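PDB 5TR7: D-alanyl-D-alanine carboxypeptidase from Vibrio cholerae, which probably removes the terminal D-alanine from the peptide side chains of cell-wall precursors, as a penicillin-binding serine carboxypeptidase of the S11 family. Local coordinates for residues K69-P72 against D73-K76; A102-A105 against M106-V110; V61-K64 against N65-A68. All coordinates share one frame; numbering follows the deposited sequence.

Contact 1: K69-P72 against D73-K76; sequences KNFP and DSSK
Phe71 and Lys76 meet in a local turn contact at the protein surface, in the long loop that runs from strand 59-61 to strand 84-86. The backbone angles of Pro72 and Asp73 fit a type II beta turn, with Asp73 at positive phi; proline suits the first of these two corners because its ring already restricts phi to values near that of this corner. Beyond the turn the chain comes back, and Lys76 reaches back to Phe71. Its side chain leaves CB beside its own backbone N and then bends at chi3 and chi4 (-74° and -73°), curling round to the oxygen of the Phe71 carbonyl. CD lies 3.3 Å from Phe71 O, and NZ donates to Phe71 O at 2.8 Å, almost in line with C=O (164°). The same NZ donates to Ser74 O, also at 2.8 Å, in that carbonyl's plane. Ser74 OG stands 3.5 Å from Phe71 CB, and a water joins Ser74 OG (2.7 Å) to Pro72 O. The Phe71 ring itself turns away to pack on Asn100, Asp101 and Val104 of helix 100-111. The side chain of Ser74 lies about 7 Å from that of Lys38, the predicted proton acceptor. One ammonium group thus pins two carbonyls from opposite limbs of the turn, and their partial negative charge would probably stabilise its positive charge.

Contact 2: A102-A105 against M106-V110; sequences ACVA and MAEHV
Val104 and Glu108 stand one turn apart on helix 100-111, an alpha helix whose first residue, Asn100, closes the Ser-Gly-Asn sequence that begins at the predicted active-site residue Ser98 and matches the SxN motif of penicillin-binding proteins. Their side chains lie side by side and point the same way. Starting at the backbone, Glu108 CB sits 3.6 Å from Val104 O. The first torsion sets CG beside the backbone N of Glu108 (chi1 -66°), which brings CG to 3.4 Å from the same carbonyl oxygen. CD has moved off to 4.0 Å from Val104 O, for the chain is extended past CG. At the tip, OE2 comes within 4.2 Å of Val104 CG1, a loose methyl contact; the polar partners lie elsewhere, OE1 bonding to Ser63 OG and OE2 to Asn65 ND2 in the loop between strands 59-61 and 84-86. Glutamate suits this place because its chain is long enough to hold two oxygens against two donors of the loop.

Much of the rest of the helix surface carries small or apolar residues; His109, whose NE2 bonds to Asp58 OD2, is an exception. Ala102 and Met106 pack on Leu90 of helix 87-95, and Met106, bent at chi2 and chi3, also touches Ile45 of helix 37-50. The small side chain of Ala107 suits its close packing on Phe117 of helix 114-127. Cys103 reaches the side chain of Lys38, the predicted proton acceptor, consistent with a helix lining the back of the predicted active site. Regular i to i+4 bonds hold the backbone, His109 N reaching Ala105 O at 3.0 Å. Against that last carbonyl lies the His109 methylene as well, with CB 3.5 Å from Ala105 O.

Contact 3: V61-K64 against N65-A68; sequences VISK and NAWA
Ser63 and Asn65 leave a tight turn side by side, their side chains pointing much the same way and the hydroxyl of Ser63 turned forward to the backbone N-H of Asn65. The turn lies just after strand 59-61, in the loop leading to strand 84-86, and rests on helix 100-111. Ser63 OG lies between its own backbone N and carbonyl carbon (chi1 74°), and from there it accepts a hydrogen bond from Asn65 N at 3.0 Å, bent to 137° at the hydrogen. Serine suits this position: its hydroxyl sits on a single short carbon and can meet a backbone N-H two residues on. Asn65 CB lies 3.5 Å from the same OG, and the amide of Asn65 continues alongside the serine. Both polar ends have their strongest partner in Glu108 of helix 100-111, so the two side chains are presented together to one carboxylate.

On another side of the turn the contact is apolar. Ile62 CG2 meets Ala66 CB at 3.9 Å, and both residues also pack on Ala105 of the same helix; a single methyl at Ala66 lets the turn approach it closely. Trp67 behaves differently. Its CB comes to 3.2 Å from Lys64 O, while the indole swings off from the turn, its CG anti to the backbone N (chi1 -166°), and packs on Val81.

Two weak backbone bonds complete the turn. Ala66 N donates to Ser63 O at 3.1 Å in a bent bond, and Trp67 N donates to Lys64 O at 3.4 Å. The backbone angles of residues 64 to 66 are consistent with two overlapping type I beta turns, opened by an ST turn at Ser63.

From the N terminus the chain leaves strand 59-61 into contact 3, runs straight on into contact 1, returns through strand 84-86 and helix 87-95, and then reaches contact 2. Each contact closes only a few residues upon itself, so the three follow in series and none nests in or crosses another. Space brings them together. Asn70 ND2 probably bonds to Lys64 O at 2.9 Å, joining contacts 1 and 3, while Phe71 CZ rests 3.8 Å from Val104 CG2, joining contacts 1 and 2. Ala105 CB and Ile62 CD1, 3.9 Å apart, add packing between contacts 2 and 3. The surface loop is thereby fastened to helix 100-111 near the predicted active site.

Contact 1: K69-P72 against D73-K76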
ATOM      1  N   LYS A  69     -21.782  -1.520  -4.871  1.00102.34           N
ATOM      2  CA  LYS A  69     -22.733  -0.461  -4.565  1.00 87.83           C
ATOM      3  C   LYS A  69     -22.323   0.414  -3.385  1.00 83.36           C
ATOM      4  O   LYS A  69     -22.722   1.588  -3.319  1.00 76.81           O
ATOM      5  CB  LYS A  69     -24.156  -1.014  -4.352  1.00 91.75           C
ATOM      6  CG  LYS A  69     -25.160   0.098  -4.055  1.00 91.14           C
ATOM      7  CD  LYS A  69     -26.648  -0.173  -4.224  1.00 86.90           C
ATOM      8  CE  LYS A  69     -27.313   1.207  -4.154  1.00 86.14           C
ATOM      9  NZ  LYS A  69     -28.761   1.247  -4.479  1.00 91.71           N
ATOM     10  N   ASN A  70     -21.537  -0.130  -2.463  1.00 77.80           N
ATOM     11  CA  ASN A  70     -21.097   0.663  -1.294  1.00 77.97           C
ATOM     12  C   ASN A  70     -19.949   1.619  -1.607  1.00 79.73           C
ATOM     13  O   ASN A  70     -19.653   2.505  -0.807  1.00 72.23           O
ATOM     14  CB  ASN A  70     -20.580  -0.252  -0.198  1.00 78.34           C
ATOM     15  CG  ASN A  70     -21.644  -1.217   0.299  1.00 77.97           C
ATOM     16  OD1 ASN A  70     -22.751  -0.817   0.557  1.00 79.41           O
ATOM     17  ND2 ASN A  70     -21.297  -2.470   0.450  1.00 77.69           N
ATOM     18  N   PHE A  71     -19.300   1.450  -2.767  1.00 75.89           N
ATOM     19  CA  PHE A  71     -18.123   2.273  -3.105  1.00 73.72           C
ATOM     20  C   PHE A  71     -18.270   3.047  -4.407  1.00 74.99           C
ATOM     21  O   PHE A  71     -17.669   2.680  -5.455  1.00 67.56           O
ATOM     22  CB  PHE A  71     -16.907   1.362  -3.152  1.00 68.52           C
ATOM     23  CG  PHE A  71     -16.723   0.574  -1.892  1.00 71.39           C
ATOM     24  CD1 PHE A  71     -16.169   1.156  -0.747  1.00 74.21           C
ATOM     25  CD2 PHE A  71     -17.159  -0.747  -1.835  1.00 69.67           C
ATOM     26  CE1 PHE A  71     -16.078   0.422   0.422  1.00 75.54           C
ATOM     27  CE2 PHE A  71     -17.014  -1.494  -0.677  1.00 71.38           C
ATOM     28  CZ  PHE A  71     -16.489  -0.896   0.458  1.00 69.12           C
ATOM     29  N   PRO A  72     -19.164   4.052  -4.389  1.00 77.30           N
ATOM     30  CA  PRO A  72     -19.339   4.850  -5.584  1.00 78.37           C
ATOM     31  C   PRO A  72     -18.217   5.886  -5.630  1.00 78.24           C
ATOM     32  O   PRO A  72     -17.751   6.343  -4.579  1.00 95.14           O
ATOM     33  CB  PRO A  72     -20.683   5.508  -5.337  1.00 83.31           C
ATOM     34  CG  PRO A  72     -20.761   5.657  -3.829  1.00 84.41           C
ATOM     35  CD  PRO A  72     -19.933   4.575  -3.241  1.00 74.37           C
ATOM     36  N   ASP A  73     -17.716   6.239  -6.786  1.00 77.46           N
ATOM     37  CA  ASP A  73     -16.629   7.270  -6.858  1.00 74.44           C
ATOM     38  C   ASP A  73     -15.221   6.807  -6.463  1.00 73.54           C
ATOM     39  O   ASP A  73     -14.318   7.598  -6.592  1.00 81.44           O
ATOM     40  CB  ASP A  73     -16.866   8.525  -5.985  1.00 77.95           C
ATOM     41  CG  ASP A  73     -18.278   9.033  -6.015  1.00 80.48           C
ATOM     42  OD1 ASP A  73     -19.077   8.596  -6.848  1.00 85.25           O
ATOM     43  OD2 ASP A  73     -18.588   9.818  -5.132  1.00 90.66           O
ATOM     44  N   SER A  74     -15.028   5.570  -5.994  1.00 70.82           N
ATOM     45  CA  SER A  74     -13.725   5.060  -5.632  1.00 71.10           C
ATOM     46  C   SER A  74     -13.415   3.767  -6.401  1.00 64.35           C
ATOM     47  O   SER A  74     -14.266   3.118  -6.928  1.00 66.35           O
ATOM     48  CB  SER A  74     -13.616   4.805  -4.133  1.00 67.48           C
ATOM     49  OG  SER A  74     -14.559   3.888  -3.701  1.00 64.91           O
ATOM     50  N   SER A  75     -12.173   3.425  -6.416  1.00 65.63           N
ATOM     51  CA  SER A  75     -11.685   2.312  -7.130  1.00 66.27           C
ATOM     52  C   SER A  75     -12.293   0.989  -6.580  1.00 66.12           C
ATOM     53  O   SER A  75     -12.473   0.790  -5.345  1.00 55.89           O
ATOM     54  CB  SER A  75     -10.148   2.384  -7.025  1.00 68.42           C
ATOM     55  OG  SER A  75      -9.597   1.329  -7.732  1.00 76.37           O
ATOM     56  N   LYS A  76     -12.649   0.121  -7.540  1.00 65.52           N
ATOM     57  CA  LYS A  76     -13.273  -1.177  -7.301  1.00 65.18           C
ATOM     58  C   LYS A  76     -12.776  -2.271  -8.196  1.00 60.44           C
ATOM     59  O   LYS A  76     -12.399  -2.028  -9.370  1.00 60.00           O
ATOM     60  CB  LYS A  76     -14.755  -1.082  -7.623  1.00 66.28           C
ATOM     61  CG  LYS A  76     -15.606  -0.197  -6.712  1.00 67.55           C
ATOM     62  CD  LYS A  76     -16.990   0.058  -7.349  1.00 71.34           C
ATOM     63  CE  LYS A  76     -16.913   1.064  -8.519  1.00 72.44           C
ATOM     64  NZ  LYS A  76     -16.694   2.467  -8.111  1.00 70.08           N
TER
HETATM   65  O   HOH W   1     -16.453   5.503  -2.560  1.00 66.17           O

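Contact 2: A102-A105 against M106-V110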
ATOM      1  N   ALA A 102     -12.836  -5.350  -2.707  1.00 60.69           N
ATOM      2  CA  ALA A 102     -12.007  -6.527  -2.447  1.00 63.06           C
ATOM      3  C   ALA A 102     -11.383  -6.482  -1.039  1.00 62.65           C
ATOM      4  O   ALA A 102     -11.131  -7.530  -0.451  1.00 61.04           O
ATOM      5  CB  ALA A 102     -10.902  -6.647  -3.474  1.00 57.86           C
ATOM      6  N   CYS A 103     -11.107  -5.270  -0.543  1.00 57.82           N
ATOM      7  CA  CYS A 103     -10.546  -5.112   0.813  1.00 60.57           C
ATOM      8  C   CYS A 103     -11.501  -5.634   1.844  1.00 51.21           C
ATOM      9  O   CYS A 103     -11.130  -6.447   2.702  1.00 58.58           O
ATOM     10  CB  CYS A 103     -10.221  -3.665   1.161  1.00 55.59           C
ATOM     11  SG  CYS A 103      -8.795  -3.001   0.306  1.00 54.80           S
ATOM     12  N   VAL A 104     -12.748  -5.229   1.714  1.00 58.11           N
ATOM     13  CA  VAL A 104     -13.751  -5.674   2.677  1.00 63.33           C
ATOM     14  C   VAL A 104     -14.005  -7.163   2.591  1.00 67.78           C
ATOM     15  O   VAL A 104     -14.182  -7.800   3.633  1.00 63.43           O
ATOM     16  CB  VAL A 104     -15.055  -4.909   2.536  1.00 66.33           C
ATOM     17  CG1 VAL A 104     -16.091  -5.454   3.523  1.00 66.98           C
ATOM     18  CG2 VAL A 104     -14.811  -3.440   2.789  1.00 71.03           C
ATOM     19  N   ALA A 105     -13.998  -7.722   1.376  1.00 59.98           N
ATOM     20  CA  ALA A 105     -14.221  -9.159   1.239  1.00 57.67           C
ATOM     21  C   ALA A 105     -13.121  -9.972   1.880  1.00 60.53           C
ATOM     22  O   ALA A 105     -13.409 -10.995   2.545  1.00 63.61           O
ATOM     23  CB  ALA A 105     -14.390  -9.566  -0.202  1.00 60.01           C
ATOM     24  N   MET A 106     -11.872  -9.554   1.691  1.00 59.79           N
ATOM     25  CA  MET A 106     -10.744 -10.288   2.350  1.00 60.54           C
ATOM     26  C   MET A 106     -10.771 -10.101   3.860  1.00 55.82           C
ATOM     27  O   MET A 106     -10.519 -11.029   4.621  1.00 64.14           O
ATOM     28  CB  MET A 106      -9.373  -9.900   1.792  1.00 59.28           C
ATOM     29  CG  MET A 106      -9.114 -10.471   0.390  1.00 54.36           C
ATOM     30  SD  MET A 106      -9.185 -12.289   0.363  1.00 61.50           S
ATOM     31  CE  MET A 106      -7.858 -12.733   1.500  1.00 63.41           C
ATOM     32  N   ALA A 107     -11.125  -8.903   4.288  1.00 58.14           N
ATOM     33  CA  ALA A 107     -11.209  -8.607   5.704  1.00 63.07           C
ATOM     34  C   ALA A 107     -12.153  -9.602   6.375  1.00 68.18           C
ATOM     35  O   ALA A 107     -11.821 -10.245   7.399  1.00 63.32           O
ATOM     36  CB  ALA A 107     -11.677  -7.175   5.893  1.00 65.21           C
ATOM     37  N   GLU A 108     -13.308  -9.793   5.733  1.00 70.01           N
ATOM     38  CA  GLU A 108     -14.304 -10.708   6.248  1.00 74.09           C
ATOM     39  C   GLU A 108     -13.861 -12.157   6.159  1.00 75.10           C
ATOM     40  O   GLU A 108     -14.098 -12.923   7.086  1.00 77.37           O
ATOM     41  CB  GLU A 108     -15.657 -10.514   5.561  1.00 71.86           C
ATOM     42  CG  GLU A 108     -16.319  -9.183   5.843  1.00 70.90           C
ATOM     43  CD  GLU A 108     -17.683  -9.023   5.164  1.00 74.46           C
ATOM     44  OE1 GLU A 108     -18.051  -9.785   4.206  1.00 72.89           O
ATOM     45  OE2 GLU A 108     -18.436  -8.147   5.641  1.00 70.43           O
ATOM     46  N   HIS A 109     -13.202 -12.530   5.072  1.00 73.61           N
ATOM     47  CA  HIS A 109     -12.758 -13.933   4.926  1.00 68.40           C
ATOM     48  C   HIS A 109     -11.702 -14.263   5.994  1.00 68.32           C
ATOM     49  O   HIS A 109     -11.604 -15.378   6.471  1.00 70.72           O
ATOM     50  CB  HIS A 109     -12.139 -14.104   3.521  1.00 63.88           C
ATOM     51  CG  HIS A 109     -11.651 -15.478   3.225  1.00 62.09           C
ATOM     52  ND1 HIS A 109     -12.512 -16.526   3.020  1.00 61.71           N
ATOM     53  CD2 HIS A 109     -10.406 -15.978   3.056  1.00 60.00           C
ATOM     54  CE1 HIS A 109     -11.834 -17.611   2.732  1.00 57.82           C
ATOM     55  NE2 HIS A 109     -10.549 -17.318   2.773  1.00 58.58           N
ATOM     56  N   VAL A 110     -10.861 -13.280   6.308  1.00 68.38           N
ATOM     57  CA  VAL A 110      -9.804 -13.483   7.294  1.00 68.42           C
ATOM     58  C   VAL A 110     -10.282 -13.467   8.742  1.00 70.05           C
ATOM     59  O   VAL A 110      -9.950 -14.350   9.477  1.00 67.20           O
ATOM     60  CB  VAL A 110      -8.662 -12.466   7.130  1.00 61.50           C
ATOM     61  CG1 VAL A 110      -7.727 -12.455   8.311  1.00 65.16           C
ATOM     62  CG2 VAL A 110      -7.862 -12.743   5.872  1.00 62.91           C
TER

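Contact 3: V61-K64 against N65-A68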
ATOM      1  N   VAL A  61     -16.662 -15.750  -0.198  1.00 61.57           N
ATOM      2  CA  VAL A  61     -18.013 -15.228  -0.294  1.00 62.19           C
ATOM      3  C   VAL A  61     -17.955 -13.696  -0.361  1.00 63.58           C
ATOM      4  O   VAL A  61     -17.215 -13.039   0.381  1.00 64.73           O
ATOM      5  CB  VAL A  61     -18.805 -15.521   0.975  1.00 65.97           C
ATOM      6  CG1 VAL A  61     -20.216 -14.952   0.869  1.00 64.18           C
ATOM      7  CG2 VAL A  61     -18.873 -17.016   1.229  1.00 71.77           C
ATOM      8  N   ILE A  62     -18.740 -13.122  -1.257  1.00 60.14           N
ATOM      9  CA  ILE A  62     -18.813 -11.708  -1.374  1.00 60.04           C
ATOM     10  C   ILE A  62     -20.105 -11.316  -0.685  1.00 60.50           C
ATOM     11  O   ILE A  62     -21.164 -11.674  -1.143  1.00 63.65           O
ATOM     12  CB  ILE A  62     -18.840 -11.288  -2.842  1.00 60.12           C
ATOM     13  CG1 ILE A  62     -17.658 -11.882  -3.591  1.00 65.65           C
ATOM     14  CG2 ILE A  62     -18.944  -9.786  -2.930  1.00 61.40           C
ATOM     15  CD1 ILE A  62     -16.287 -11.569  -2.981  1.00 74.19           C
ATOM     16  N   SER A  63     -20.007 -10.591   0.421  1.00 65.95           N
ATOM     17  CA  SER A  63     -21.211 -10.195   1.208  1.00 64.53           C
ATOM     18  C   SER A  63     -21.744  -8.844   0.735  1.00 67.55           C
ATOM     19  O   SER A  63     -21.140  -8.174  -0.144  1.00 64.19           O
ATOM     20  CB  SER A  63     -20.857 -10.012   2.667  1.00 64.12           C
ATOM     21  OG  SER A  63     -20.128  -8.783   2.837  1.00 68.19           O
ATOM     22  N   LYS A  64     -22.842  -8.446   1.380  1.00 71.08           N
ATOM     23  CA  LYS A  64     -23.503  -7.154   1.219  1.00 75.20           C
ATOM     24  C   LYS A  64     -22.517  -6.006   1.433  1.00 68.80           C
ATOM     25  O   LYS A  64     -22.637  -4.963   0.824  1.00 71.56           O
ATOM     26  CB  LYS A  64     -24.552  -6.928   2.330  1.00 83.45           C
ATOM     27  CG  LYS A  64     -25.861  -7.702   2.261  1.00100.71           C
ATOM     28  CD  LYS A  64     -26.809  -7.225   3.387  1.00102.65           C
ATOM     29  CE  LYS A  64     -28.268  -7.636   3.196  1.00102.44           C
ATOM     30  NZ  LYS A  64     -29.111  -6.976   4.232  1.00109.83           N
ATOM     31  N   ASN A  65     -21.570  -6.197   2.341  1.00 66.70           N
ATOM     32  CA  ASN A  65     -20.619  -5.159   2.691  1.00 63.59           C
ATOM     33  C   ASN A  65     -19.529  -4.964   1.675  1.00 68.55           C
ATOM     34  O   ASN A  65     -18.978  -3.902   1.596  1.00 68.24           O
ATOM     35  CB  ASN A  65     -19.990  -5.469   4.008  1.00 62.58           C
ATOM     36  CG  ASN A  65     -20.989  -5.559   5.098  1.00 64.40           C
ATOM     37  OD1 ASN A  65     -22.017  -4.870   5.102  1.00 71.35           O
ATOM     38  ND2 ASN A  65     -20.716  -6.417   6.017  1.00 66.59           N
ATOM     39  N   ALA A  66     -19.217  -6.000   0.916  1.00 70.42           N
ATOM     40  CA  ALA A  66     -18.265  -5.913  -0.154  1.00 69.56           C
ATOM     41  C   ALA A  66     -18.932  -5.441  -1.513  1.00 79.87           C
ATOM     42  O   ALA A  66     -18.262  -5.268  -2.516  1.00 79.00           O
ATOM     43  CB  ALA A  66     -17.608  -7.284  -0.292  1.00 77.16           C
ATOM     44  N   TRP A  67     -20.249  -5.288  -1.527  1.00 90.07           N
ATOM     45  CA  TRP A  67     -20.990  -4.902  -2.714  1.00 99.60           C
ATOM     46  C   TRP A  67     -20.459  -3.588  -3.302  1.00 99.87           C
ATOM     47  O   TRP A  67     -20.294  -2.564  -2.589  1.00 91.90           O
ATOM     48  CB  TRP A  67     -22.470  -4.751  -2.320  1.00110.91           C
ATOM     49  CG  TRP A  67     -23.598  -4.663  -3.308  1.00121.07           C
ATOM     50  CD1 TRP A  67     -24.902  -4.286  -3.013  1.00120.71           C
ATOM     51  CD2 TRP A  67     -23.566  -4.895  -4.725  1.00125.88           C
ATOM     52  NE1 TRP A  67     -25.673  -4.322  -4.150  1.00122.74           N
ATOM     53  CE2 TRP A  67     -24.894  -4.714  -5.211  1.00132.52           C
ATOM     54  CE3 TRP A  67     -22.568  -5.318  -5.624  1.00131.31           C
ATOM     55  CZ2 TRP A  67     -25.229  -4.864  -6.579  1.00142.03           C
ATOM     56  CZ3 TRP A  67     -22.906  -5.490  -6.992  1.00138.21           C
ATOM     57  CH2 TRP A  67     -24.228  -5.263  -7.447  1.00142.16           C
ATOM     58  N   ALA A  68     -20.158  -3.661  -4.595  1.00104.72           N
ATOM     59  CA  ALA A  68     -19.672  -2.531  -5.379  1.00104.52           C
ATOM     60  C   ALA A  68     -20.490  -1.301  -5.096  1.00 99.63           C
ATOM     61  O   ALA A  68     -19.946  -0.193  -5.089  1.00 91.25           O
ATOM     62  CB  ALA A  68     -19.752  -2.838  -6.860  1.00108.21           C
TER